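Probable phospholipase A2 homolog 2 (Oryza sativa, PDB 2WG9) probably catalyses the calcium-dependent hydrolysis of the 2-acyl ester of membrane phosphoglycerides, releasing a lysophospholipid and a free fatty acid. Local coordinates at residues L34-Y39 with A93-N98; C19-E24 with P48-C53. All blocks are in the same frame, centred on the assembly; numbering follows the deposited sequence. Where two conformers were deposited one is given.

Contact 1 of 2, residues L34-Y39 with A93-N98; sequences LRYGKY and ATFPGN. With CA (calcium ion), chain C.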
ATOM      1  N   LEU A  34      -0.688  -1.410 -10.483  1.00 13.77           N
ATOM      2  CA  LEU A  34       0.520  -1.642  -9.689  0.50 13.87           C
ATOM      3  C   LEU A  34       0.361  -2.853  -8.761  1.00 13.72           C
ATOM      4  O   LEU A  34      -0.639  -2.963  -8.048  1.00 13.90           O
ATOM      5  CB  LEU A  34       0.835  -0.379  -8.874  0.50 14.00           C
ATOM      6  CG  LEU A  34       2.213  -0.151  -8.244  0.50 14.41           C
ATOM      7  CD1 LEU A  34       2.503   1.343  -8.177  0.50 14.66           C
ATOM      8  CD2 LEU A  34       2.316  -0.772  -6.861  0.50 13.91           C
ATOM      9  N   ARG A  35       1.345  -3.751  -8.788  1.00 13.27           N
ATOM     10  CA  ARG A  35       1.461  -4.822  -7.800  1.00 13.08           C
ATOM     11  C   ARG A  35       2.923  -4.959  -7.406  1.00 12.63           C
ATOM     12  O   ARG A  35       3.765  -5.331  -8.224  1.00 12.64           O
ATOM     13  CB  ARG A  35       0.910  -6.153  -8.319  1.00 13.02           C
ATOM     14  CG  ARG A  35      -0.591  -6.166  -8.414  1.00 13.15           C
ATOM     15  CD  ARG A  35      -1.117  -7.517  -8.785  1.00 13.37           C
ATOM     16  NE  ARG A  35      -2.573  -7.514  -8.774  1.00 14.18           N
ATOM     17  CZ  ARG A  35      -3.331  -8.491  -9.265  1.00 13.98           C
ATOM     18  NH1 ARG A  35      -2.773  -9.565  -9.812  1.00 12.49           N
ATOM     19  NH2 ARG A  35      -4.652  -8.386  -9.206  1.00 12.89           N
ATOM     20  N   TYR A  36       3.209  -4.649  -6.145  1.00 12.26           N
ATOM     21  CA  TYR A  36       4.573  -4.550  -5.641  1.00 11.88           C
ATOM     22  C   TYR A  36       4.629  -5.247  -4.289  1.00 11.97           C
ATOM     23  O   TYR A  36       3.807  -4.969  -3.404  1.00 11.35           O
ATOM     24  CB  TYR A  36       4.944  -3.064  -5.515  1.00 11.97           C
ATOM     25  CG  TYR A  36       6.303  -2.746  -4.954  1.00 11.52           C
ATOM     26  CD1 TYR A  36       7.320  -2.241  -5.777  1.00 12.27           C
ATOM     27  CD2 TYR A  36       6.571  -2.901  -3.590  1.00 11.12           C
ATOM     28  CE1 TYR A  36       8.572  -1.924  -5.255  1.00 11.41           C
ATOM     29  CE2 TYR A  36       7.816  -2.595  -3.064  1.00 11.10           C
ATOM     30  CZ  TYR A  36       8.810  -2.105  -3.895  1.00 11.81           C
ATOM     31  OH  TYR A  36      10.041  -1.800  -3.359  1.00 12.37           O
ATOM     32  N   GLY A  37       5.606  -6.145  -4.136  1.00 11.53           N
ATOM     33  CA  GLY A  37       5.722  -6.960  -2.928  1.00 11.47           C
ATOM     34  C   GLY A  37       4.499  -7.850  -2.809  1.00 11.36           C
ATOM     35  O   GLY A  37       3.942  -8.278  -3.828  1.00 11.40           O
ATOM     36  N   LYS A  38       4.081  -8.127  -1.574  1.00 10.94           N
ATOM     37  CA  LYS A  38       2.895  -8.945  -1.316  1.00 10.80           C
ATOM     38  C   LYS A  38       1.676  -8.073  -1.003  1.00 10.68           C
ATOM     39  O   LYS A  38       0.545  -8.574  -0.987  1.00 10.48           O
ATOM     40  CB  LYS A  38       3.142  -9.918  -0.145  1.00 10.65           C
ATOM     41  CG  LYS A  38       4.178 -11.008  -0.398  1.00 10.60           C
ATOM     42  CD  LYS A  38       4.560 -11.686   0.920  1.00 11.33           C
ATOM     43  CE  LYS A  38       5.743 -12.630   0.773  1.00 12.26           C
ATOM     44  NZ  LYS A  38       6.091 -13.300   2.084  1.00 12.68           N
ATOM     45  N   TYR A  39       1.907  -6.775  -0.758  1.00 10.44           N
ATOM     46  CA  TYR A  39       0.875  -5.884  -0.196  1.00 10.37           C
ATOM     47  C   TYR A  39       0.550  -4.601  -0.988  1.00 10.64           C
ATOM     48  O   TYR A  39      -0.563  -4.096  -0.892  1.00 10.34           O
ATOM     49  CB  TYR A  39       1.224  -5.501   1.261  1.00 10.16           C
ATOM     50  CG  TYR A  39       1.206  -6.666   2.232  1.00  9.96           C
ATOM     51  CD1 TYR A  39       2.372  -7.381   2.526  1.00  9.35           C
ATOM     52  CD2 TYR A  39       0.020  -7.052   2.862  1.00  9.44           C
ATOM     53  CE1 TYR A  39       2.351  -8.460   3.428  1.00  9.67           C
ATOM     54  CE2 TYR A  39      -0.011  -8.133   3.756  1.00 10.18           C
ATOM     55  CZ  TYR A  39       1.152  -8.830   4.030  1.00  9.42           C
ATOM     56  OH  TYR A  39       1.117  -9.894   4.916  1.00 10.32           O
ATOM     57  N   ALA A  93      17.562  -2.490   1.807  1.00 22.13           N
ATOM     58  CA  ALA A  93      17.537  -3.381   0.659  1.00 22.04           C
ATOM     59  C   ALA A  93      16.106  -3.678   0.246  1.00 21.80           C
ATOM     60  O   ALA A  93      15.205  -3.751   1.085  1.00 22.15           O
ATOM     61  CB  ALA A  93      18.264  -4.683   0.981  1.00 22.40           C
ATOM     62  N   THR A  94      15.899  -3.850  -1.050  1.00 21.03           N
ATOM     63  CA  THR A  94      14.641  -4.381  -1.528  1.00 20.10           C
ATOM     64  C   THR A  94      14.820  -5.877  -1.774  1.00 19.94           C
ATOM     65  O   THR A  94      15.916  -6.421  -1.587  1.00 20.02           O
ATOM     66  CB  THR A  94      14.128  -3.628  -2.784  1.00 20.23           C
ATOM     67  OG1 THR A  94      12.787  -4.049  -3.081  1.00 18.90           O
ATOM     68  CG2 THR A  94      15.032  -3.877  -3.990  1.00 19.02           C
ATOM     69  N   PHE A  95      13.741  -6.541  -2.170  1.00 19.56           N
ATOM     70  CA  PHE A  95      13.770  -7.971  -2.420  1.00 19.08           C
ATOM     71  C   PHE A  95      14.474  -8.289  -3.741  1.00 19.56           C
ATOM     72  O   PHE A  95      14.447  -7.476  -4.679  1.00 19.35           O
ATOM     73  CB  PHE A  95      12.354  -8.560  -2.384  1.00 18.48           C
ATOM     74  CG  PHE A  95      11.363  -7.840  -3.262  1.00 17.17           C
ATOM     75  CD1 PHE A  95      10.726  -6.676  -2.817  1.00 15.79           C
ATOM     76  CD2 PHE A  95      11.056  -8.330  -4.528  1.00 16.24           C
ATOM     77  CE1 PHE A  95       9.812  -6.017  -3.616  1.00 14.59           C
ATOM     78  CE2 PHE A  95      10.130  -7.686  -5.342  1.00 14.29           C
ATOM     79  CZ  PHE A  95       9.509  -6.522  -4.891  1.00 14.72           C
ATOM     80  N   PRO A  96      15.153  -9.451  -3.805  1.00 19.71           N
ATOM     81  CA  PRO A  96      15.768  -9.843  -5.066  1.00 19.71           C
ATOM     82  C   PRO A  96      14.720 -10.097  -6.134  1.00 19.79           C
ATOM     83  O   PRO A  96      13.648 -10.644  -5.842  1.00 20.33           O
ATOM     84  CB  PRO A  96      16.521 -11.134  -4.725  1.00 19.64           C
ATOM     85  CG  PRO A  96      16.014 -11.579  -3.413  1.00 19.92           C
ATOM     86  CD  PRO A  96      15.427 -10.406  -2.714  1.00 19.85           C
ATOM     87  N   GLY A  97      15.022  -9.697  -7.360  1.00 19.35           N
ATOM     88  CA  GLY A  97      14.076  -9.862  -8.458  1.00 19.12           C
ATOM     89  C   GLY A  97      13.046  -8.751  -8.564  1.00 18.80           C
ATOM     90  O   GLY A  97      12.113  -8.850  -9.357  1.00 18.80           O
ATOM     91  N   ASN A  98      13.213  -7.696  -7.771  1.00 18.62           N
ATOM     92  CA  ASN A  98      12.348  -6.515  -7.853  1.00 18.76           C
ATOM     93  C   ASN A  98      12.604  -5.758  -9.156  1.00 19.23           C
ATOM     94  O   ASN A  98      13.639  -5.115  -9.317  1.00 18.89           O
ATOM     95  CB  ASN A  98      12.580  -5.593  -6.650  1.00 18.45           C
ATOM     96  CG  ASN A  98      11.560  -4.472  -6.554  1.00 17.82           C
ATOM     97  OD1 ASN A  98      10.644  -4.362  -7.371  1.00 17.97           O
ATOM     98  ND2 ASN A  98      11.710  -3.636  -5.537  1.00 17.23           N
TER
HETATM   99 CA    CA C 201      -2.761  -3.626  -1.083  0.70 14.09          CA
HETATM  100  O   HOH W   1      -5.163  -3.625  -1.067  1.00 21.46           O

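Contact 2 of 2, residues C19-E24 with P48-C53; sequences CSRTCE and PGERPC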
ATOM      1  N   CYS A  19      -5.199 -14.079  -1.973  1.00 23.62           N
ATOM      2  CA  CYS A  19      -4.139 -13.244  -1.424  1.00 21.02           C
ATOM      3  C   CYS A  19      -2.776 -13.696  -1.942  1.00 19.98           C
ATOM      4  O   CYS A  19      -2.635 -14.818  -2.447  1.00 19.36           O
ATOM      5  CB  CYS A  19      -4.182 -13.294   0.110  1.00 20.96           C
ATOM      6  SG  CYS A  19      -4.228 -14.983   0.790  1.00 18.46           S
ATOM      7  N   SER A  20      -1.773 -12.827  -1.812  1.00 18.23           N
ATOM      8  CA  SER A  20      -0.440 -13.118  -2.335  1.00 17.00           C
ATOM      9  C   SER A  20       0.524 -13.670  -1.288  1.00 16.62           C
ATOM     10  O   SER A  20       0.517 -13.239  -0.136  1.00 16.39           O
ATOM     11  CB  SER A  20       0.168 -11.862  -2.964  1.00 16.51           C
ATOM     12  OG  SER A  20       1.519 -12.073  -3.330  1.00 15.46           O
ATOM     13  N   ARG A  21       1.357 -14.612  -1.718  1.00 16.22           N
ATOM     14  CA  ARG A  21       2.510 -15.079  -0.948  1.00 16.33           C
ATOM     15  C   ARG A  21       3.810 -14.837  -1.728  1.00 15.95           C
ATOM     16  O   ARG A  21       4.857 -15.385  -1.378  1.00 16.03           O
ATOM     17  CB  ARG A  21       2.374 -16.573  -0.615  1.00 16.47           C
ATOM     18  CG  ARG A  21       1.025 -16.982  -0.025  1.00 17.60           C
ATOM     19  CD  ARG A  21       1.037 -18.430   0.467  1.00 19.63           C
ATOM     20  NE  ARG A  21      -0.268 -18.844   0.985  1.00 20.83           N
ATOM     21  CZ  ARG A  21      -0.695 -18.637   2.230  1.00 22.92           C
ATOM     22  NH1 ARG A  21      -1.902 -19.060   2.590  1.00 23.43           N
ATOM     23  NH2 ARG A  21       0.073 -18.014   3.121  1.00 22.69           N
ATOM     24  N   THR A  22       3.733 -13.996  -2.763  1.00 15.60           N
ATOM     25  CA  THR A  22       4.859 -13.758  -3.668  0.50 15.66           C
ATOM     26  C   THR A  22       5.184 -12.270  -3.788  1.00 15.55           C
ATOM     27  O   THR A  22       4.288 -11.434  -3.856  1.00 15.38           O
ATOM     28  CB  THR A  22       4.612 -14.380  -5.084  0.50 15.60           C
ATOM     29  OG1 THR A  22       5.456 -13.749  -6.058  0.50 16.24           O
ATOM     30  CG2 THR A  22       3.180 -14.201  -5.515  0.50 15.03           C
ATOM     31  N   CYS A  23       6.475 -11.952  -3.803  1.00 15.50           N
ATOM     32  CA  CYS A  23       6.928 -10.576  -3.972  1.00 15.26           C
ATOM     33  C   CYS A  23       6.832 -10.184  -5.444  1.00 15.47           C
ATOM     34  O   CYS A  23       7.680 -10.567  -6.250  1.00 15.49           O
ATOM     35  CB  CYS A  23       8.363 -10.412  -3.466  1.00 14.79           C
ATOM     36  SG  CYS A  23       8.551 -10.823  -1.707  1.00 14.93           S
ATOM     37  N   GLU A  24       5.797  -9.416  -5.775  1.00 15.53           N
ATOM     38  CA  GLU A  24       5.545  -8.982  -7.148  1.00 16.00           C
ATOM     39  C   GLU A  24       6.237  -7.662  -7.507  1.00 15.77           C
ATOM     40  O   GLU A  24       6.656  -6.897  -6.632  1.00 15.50           O
ATOM     41  CB  GLU A  24       4.032  -8.885  -7.406  1.00 16.15           C
ATOM     42  CG  GLU A  24       3.293 -10.232  -7.358  1.00 18.35           C
ATOM     43  CD  GLU A  24       3.819 -11.234  -8.373  1.00 21.39           C
ATOM     44  OE1 GLU A  24       4.126 -10.831  -9.510  1.00 23.97           O
ATOM     45  OE2 GLU A  24       3.932 -12.428  -8.039  1.00 23.76           O
ATOM     46  N   PRO A  48      -2.604 -13.924   5.368  1.00 14.48           N
ATOM     47  CA  PRO A  48      -2.300 -13.742   6.794  1.00 14.00           C
ATOM     48  C   PRO A  48      -0.958 -14.356   7.188  1.00 13.49           C
ATOM     49  O   PRO A  48      -0.630 -15.486   6.788  1.00 13.43           O
ATOM     50  CB  PRO A  48      -3.473 -14.436   7.489  1.00 14.48           C
ATOM     51  CG  PRO A  48      -4.608 -14.301   6.502  1.00 15.22           C
ATOM     52  CD  PRO A  48      -3.961 -14.466   5.156  1.00 14.17           C
ATOM     53  N   GLY A  49      -0.163 -13.582   7.920  1.00 13.10           N
ATOM     54  CA  GLY A  49       1.135 -14.037   8.398  1.00 12.38           C
ATOM     55  C   GLY A  49       2.306 -13.794   7.463  1.00 12.45           C
ATOM     56  O   GLY A  49       3.451 -13.927   7.886  1.00 12.18           O
ATOM     57  N   GLU A  50       2.031 -13.439   6.199  1.00 12.02           N
ATOM     58  CA  GLU A  50       3.093 -13.240   5.195  1.00 11.92           C
ATOM     59  C   GLU A  50       3.949 -12.027   5.497  1.00 11.61           C
ATOM     60  O   GLU A  50       3.437 -10.906   5.619  1.00 11.66           O
ATOM     61  CB  GLU A  50       2.524 -13.090   3.775  1.00 12.26           C
ATOM     62  CG  GLU A  50       1.937 -14.359   3.165  1.00 12.76           C
ATOM     63  CD  GLU A  50       2.979 -15.422   2.887  1.00 13.92           C
ATOM     64  OE1 GLU A  50       4.105 -15.083   2.475  1.00 14.74           O
ATOM     65  OE2 GLU A  50       2.666 -16.612   3.074  1.00 15.57           O
ATOM     66  N   ARG A  51       5.252 -12.249   5.611  1.00 11.24           N
ATOM     67  CA  ARG A  51       6.191 -11.162   5.854  0.50 11.42           C
ATOM     68  C   ARG A  51       6.262 -10.256   4.623  1.00 11.35           C
ATOM     69  O   ARG A  51       6.280 -10.755   3.500  1.00 10.86           O
ATOM     70  CB  ARG A  51       7.582 -11.717   6.178  0.50 11.45           C
ATOM     71  CG  ARG A  51       8.454 -10.724   6.906  0.50 11.40           C
ATOM     72  CD  ARG A  51       9.929 -11.009   6.777  0.50 10.51           C
ATOM     73  NE  ARG A  51      10.695  -9.841   7.225  0.50  9.67           N
ATOM     74  CZ  ARG A  51      12.020  -9.753   7.221  0.50  9.23           C
ATOM     75  NH1 ARG A  51      12.599  -8.642   7.649  0.50  9.49           N
ATOM     76  NH2 ARG A  51      12.769 -10.765   6.799  0.50  9.76           N
ATOM     77  N   PRO A  52       6.289  -8.918   4.828  1.00 11.48           N
ATOM     78  CA  PRO A  52       6.435  -8.044   3.667  1.00 11.62           C
ATOM     79  C   PRO A  52       7.813  -8.212   3.042  1.00 11.67           C
ATOM     80  O   PRO A  52       8.723  -8.734   3.678  1.00 11.45           O
ATOM     81  CB  PRO A  52       6.310  -6.628   4.250  1.00 11.66           C
ATOM     82  CG  PRO A  52       5.773  -6.800   5.611  1.00 12.18           C
ATOM     83  CD  PRO A  52       6.188  -8.148   6.083  1.00 11.50           C
ATOM     84  N   CYS A  53       7.953  -7.752   1.804  1.00 11.52           N
ATOM     85  CA  CYS A  53       9.129  -8.022   0.995  1.00 11.63           C
ATOM     86  C   CYS A  53      10.241  -7.000   1.181  1.00 11.74           C
ATOM     87  O   CYS A  53      11.406  -7.279   0.882  1.00 11.75           O
ATOM     88  CB  CYS A  53       8.723  -8.094  -0.476  1.00 11.65           C
ATOM     89  SG  CYS A  53       7.501  -9.356  -0.795  1.00 12.51           S
TER
HETATM   90  O   HOH W   2      -1.607 -17.609   5.505  1.00 19.30           O
HETATM   91  O   HOH W   3       5.865 -16.681   1.224  1.00 25.99           O

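Contact 1 of 2, residues L34-Y39 with A93-N98
Phe95 drives the edge of its ring at one face of Tyr36 in a T-shaped (edge-to-face) pair, with the centroids 5.6 Å apart and the planes at 78°. The point of the approach is Phe95 CE1, which lies 4.0 Å from Tyr36 CE2 and just as near CZ, over the hydroxyl-bearing half of the ring. The CB of Phe95 already points toward 34-39, and its CG sits between the backbone N and the carbonyl carbon (chi1 52°). Its CZ goes on to meet the backbone N of Gly37 at 4.0 Å, while one face of the ring is covered near its rim by Asn98 CB, brought back by the type II turn Phe95–Asn98. Tyr36 holds CG anti to the backbone N, and the far end of its ring comes nearer to 93-98 than its CB does, with the hydroxyl beside Thr94 and Asn98. The Asn98 amide stands across the tyrosine, its plane 75° from the ring. Its ND2 gives a 2.7 Å hydrogen bond to Thr94 OG1, which is tilted out of the amide plane, and a weak one of 3.3 Å to Tyr36 OH. The stronger partner of the phenol is Asp54, whose OD2 also bonds Thr94 OG1, so one carboxylate oxygen joins the two hydroxyls. At the far end of 34-39, Tyr39 O binds the calcium ion at 2.3 Å; the backbone oxygens of Gly41 and Tyr44 in the same calcium-binding loop, Asp64 of helix 55-68 and a water are also ligands, as in other secreted phospholipases A2. The contact thus sets the loop between helices 77-88 and 102-125 against strand 35-37, which pairs with strand 24-26. Val102 and Thr105 of helix 102-125 and Leu56 of helix 55-68 also pack against Tyr36.

Contact 2 of 2, residues C19-E24 with P48-C53
Arg21 and Glu50 cross at about a right angle and are joined at their ends by a salt bridge, Arg21 NH2 to Glu50 OE2 at 2.9 Å. The carboxylate oxygen lies in the guanidinium plane, at its edge, whereas NH2 meets OE2 on the anti side; the two planes are turned 71° apart. The arginine chain is extended from CG to NE, and its CB and CG lie against the carboxylate, CG coming within 3.5 Å of Glu50 OE2. Glu50 bends at chi2 (-67°), placing CD beside Arg21 CB. Its other oxygen, OE1, takes a salt bridge from Lys38, so the carboxylate is shared by two cations, which would be expected to favour its charged form. Two waters reinforce the crossing: one accepts from Arg21 NH2 and donates to Pro48 O, the other donates to both Arg21 O and Glu50 OE1.

Further along, the Cys23–Cys53 disulfide joins the two segments covalently, with a chi3 of -92°. At the opposite end Cys19, itself disulfide-bonded to Cys47, places SG 4.4 Å from Pro48 CD. Between these ends Ser20 OG accepts from Thr22 N at 3.0 Å, forming an ST turn. Disulfide-linked loops are characteristic of the small secreted phospholipases A2, and here they flank the calcium-binding loop: Glu50 O is hydrogen-bonded to the hydroxyl of the calcium ligand Tyr39. Both loops run in nearly the same direction at the surface. Segment 19-24 leads into strand 24-26; loop 48-53 leads into helix 55-68, against which Pro52 packs.

Overall arrangement
From the N terminus the chain passes first through 19-24, then strands 24-26 and 35-37, the calcium-binding loop and 48-53, where contact 2 closes a loop containing the two-stranded sheet. Helices 55-68 and 77-88 follow before 93-98 returns to 34-39 in contact 1, closing a longer, largely helical loop ahead of helix 102-125. The segments alternate along the chain, so the two closures cross. The centres of contacts 1 and 2 are about 9 Å apart. They also touch: Lys38 and Tyr39 bond to Glu50, and Phe95 packs on Cys53. Together they join the N-terminal loop, the two-stranded sheet, the segment leading into helix 55-68 and the loop before helix 102-125, beside the calcium-binding loop.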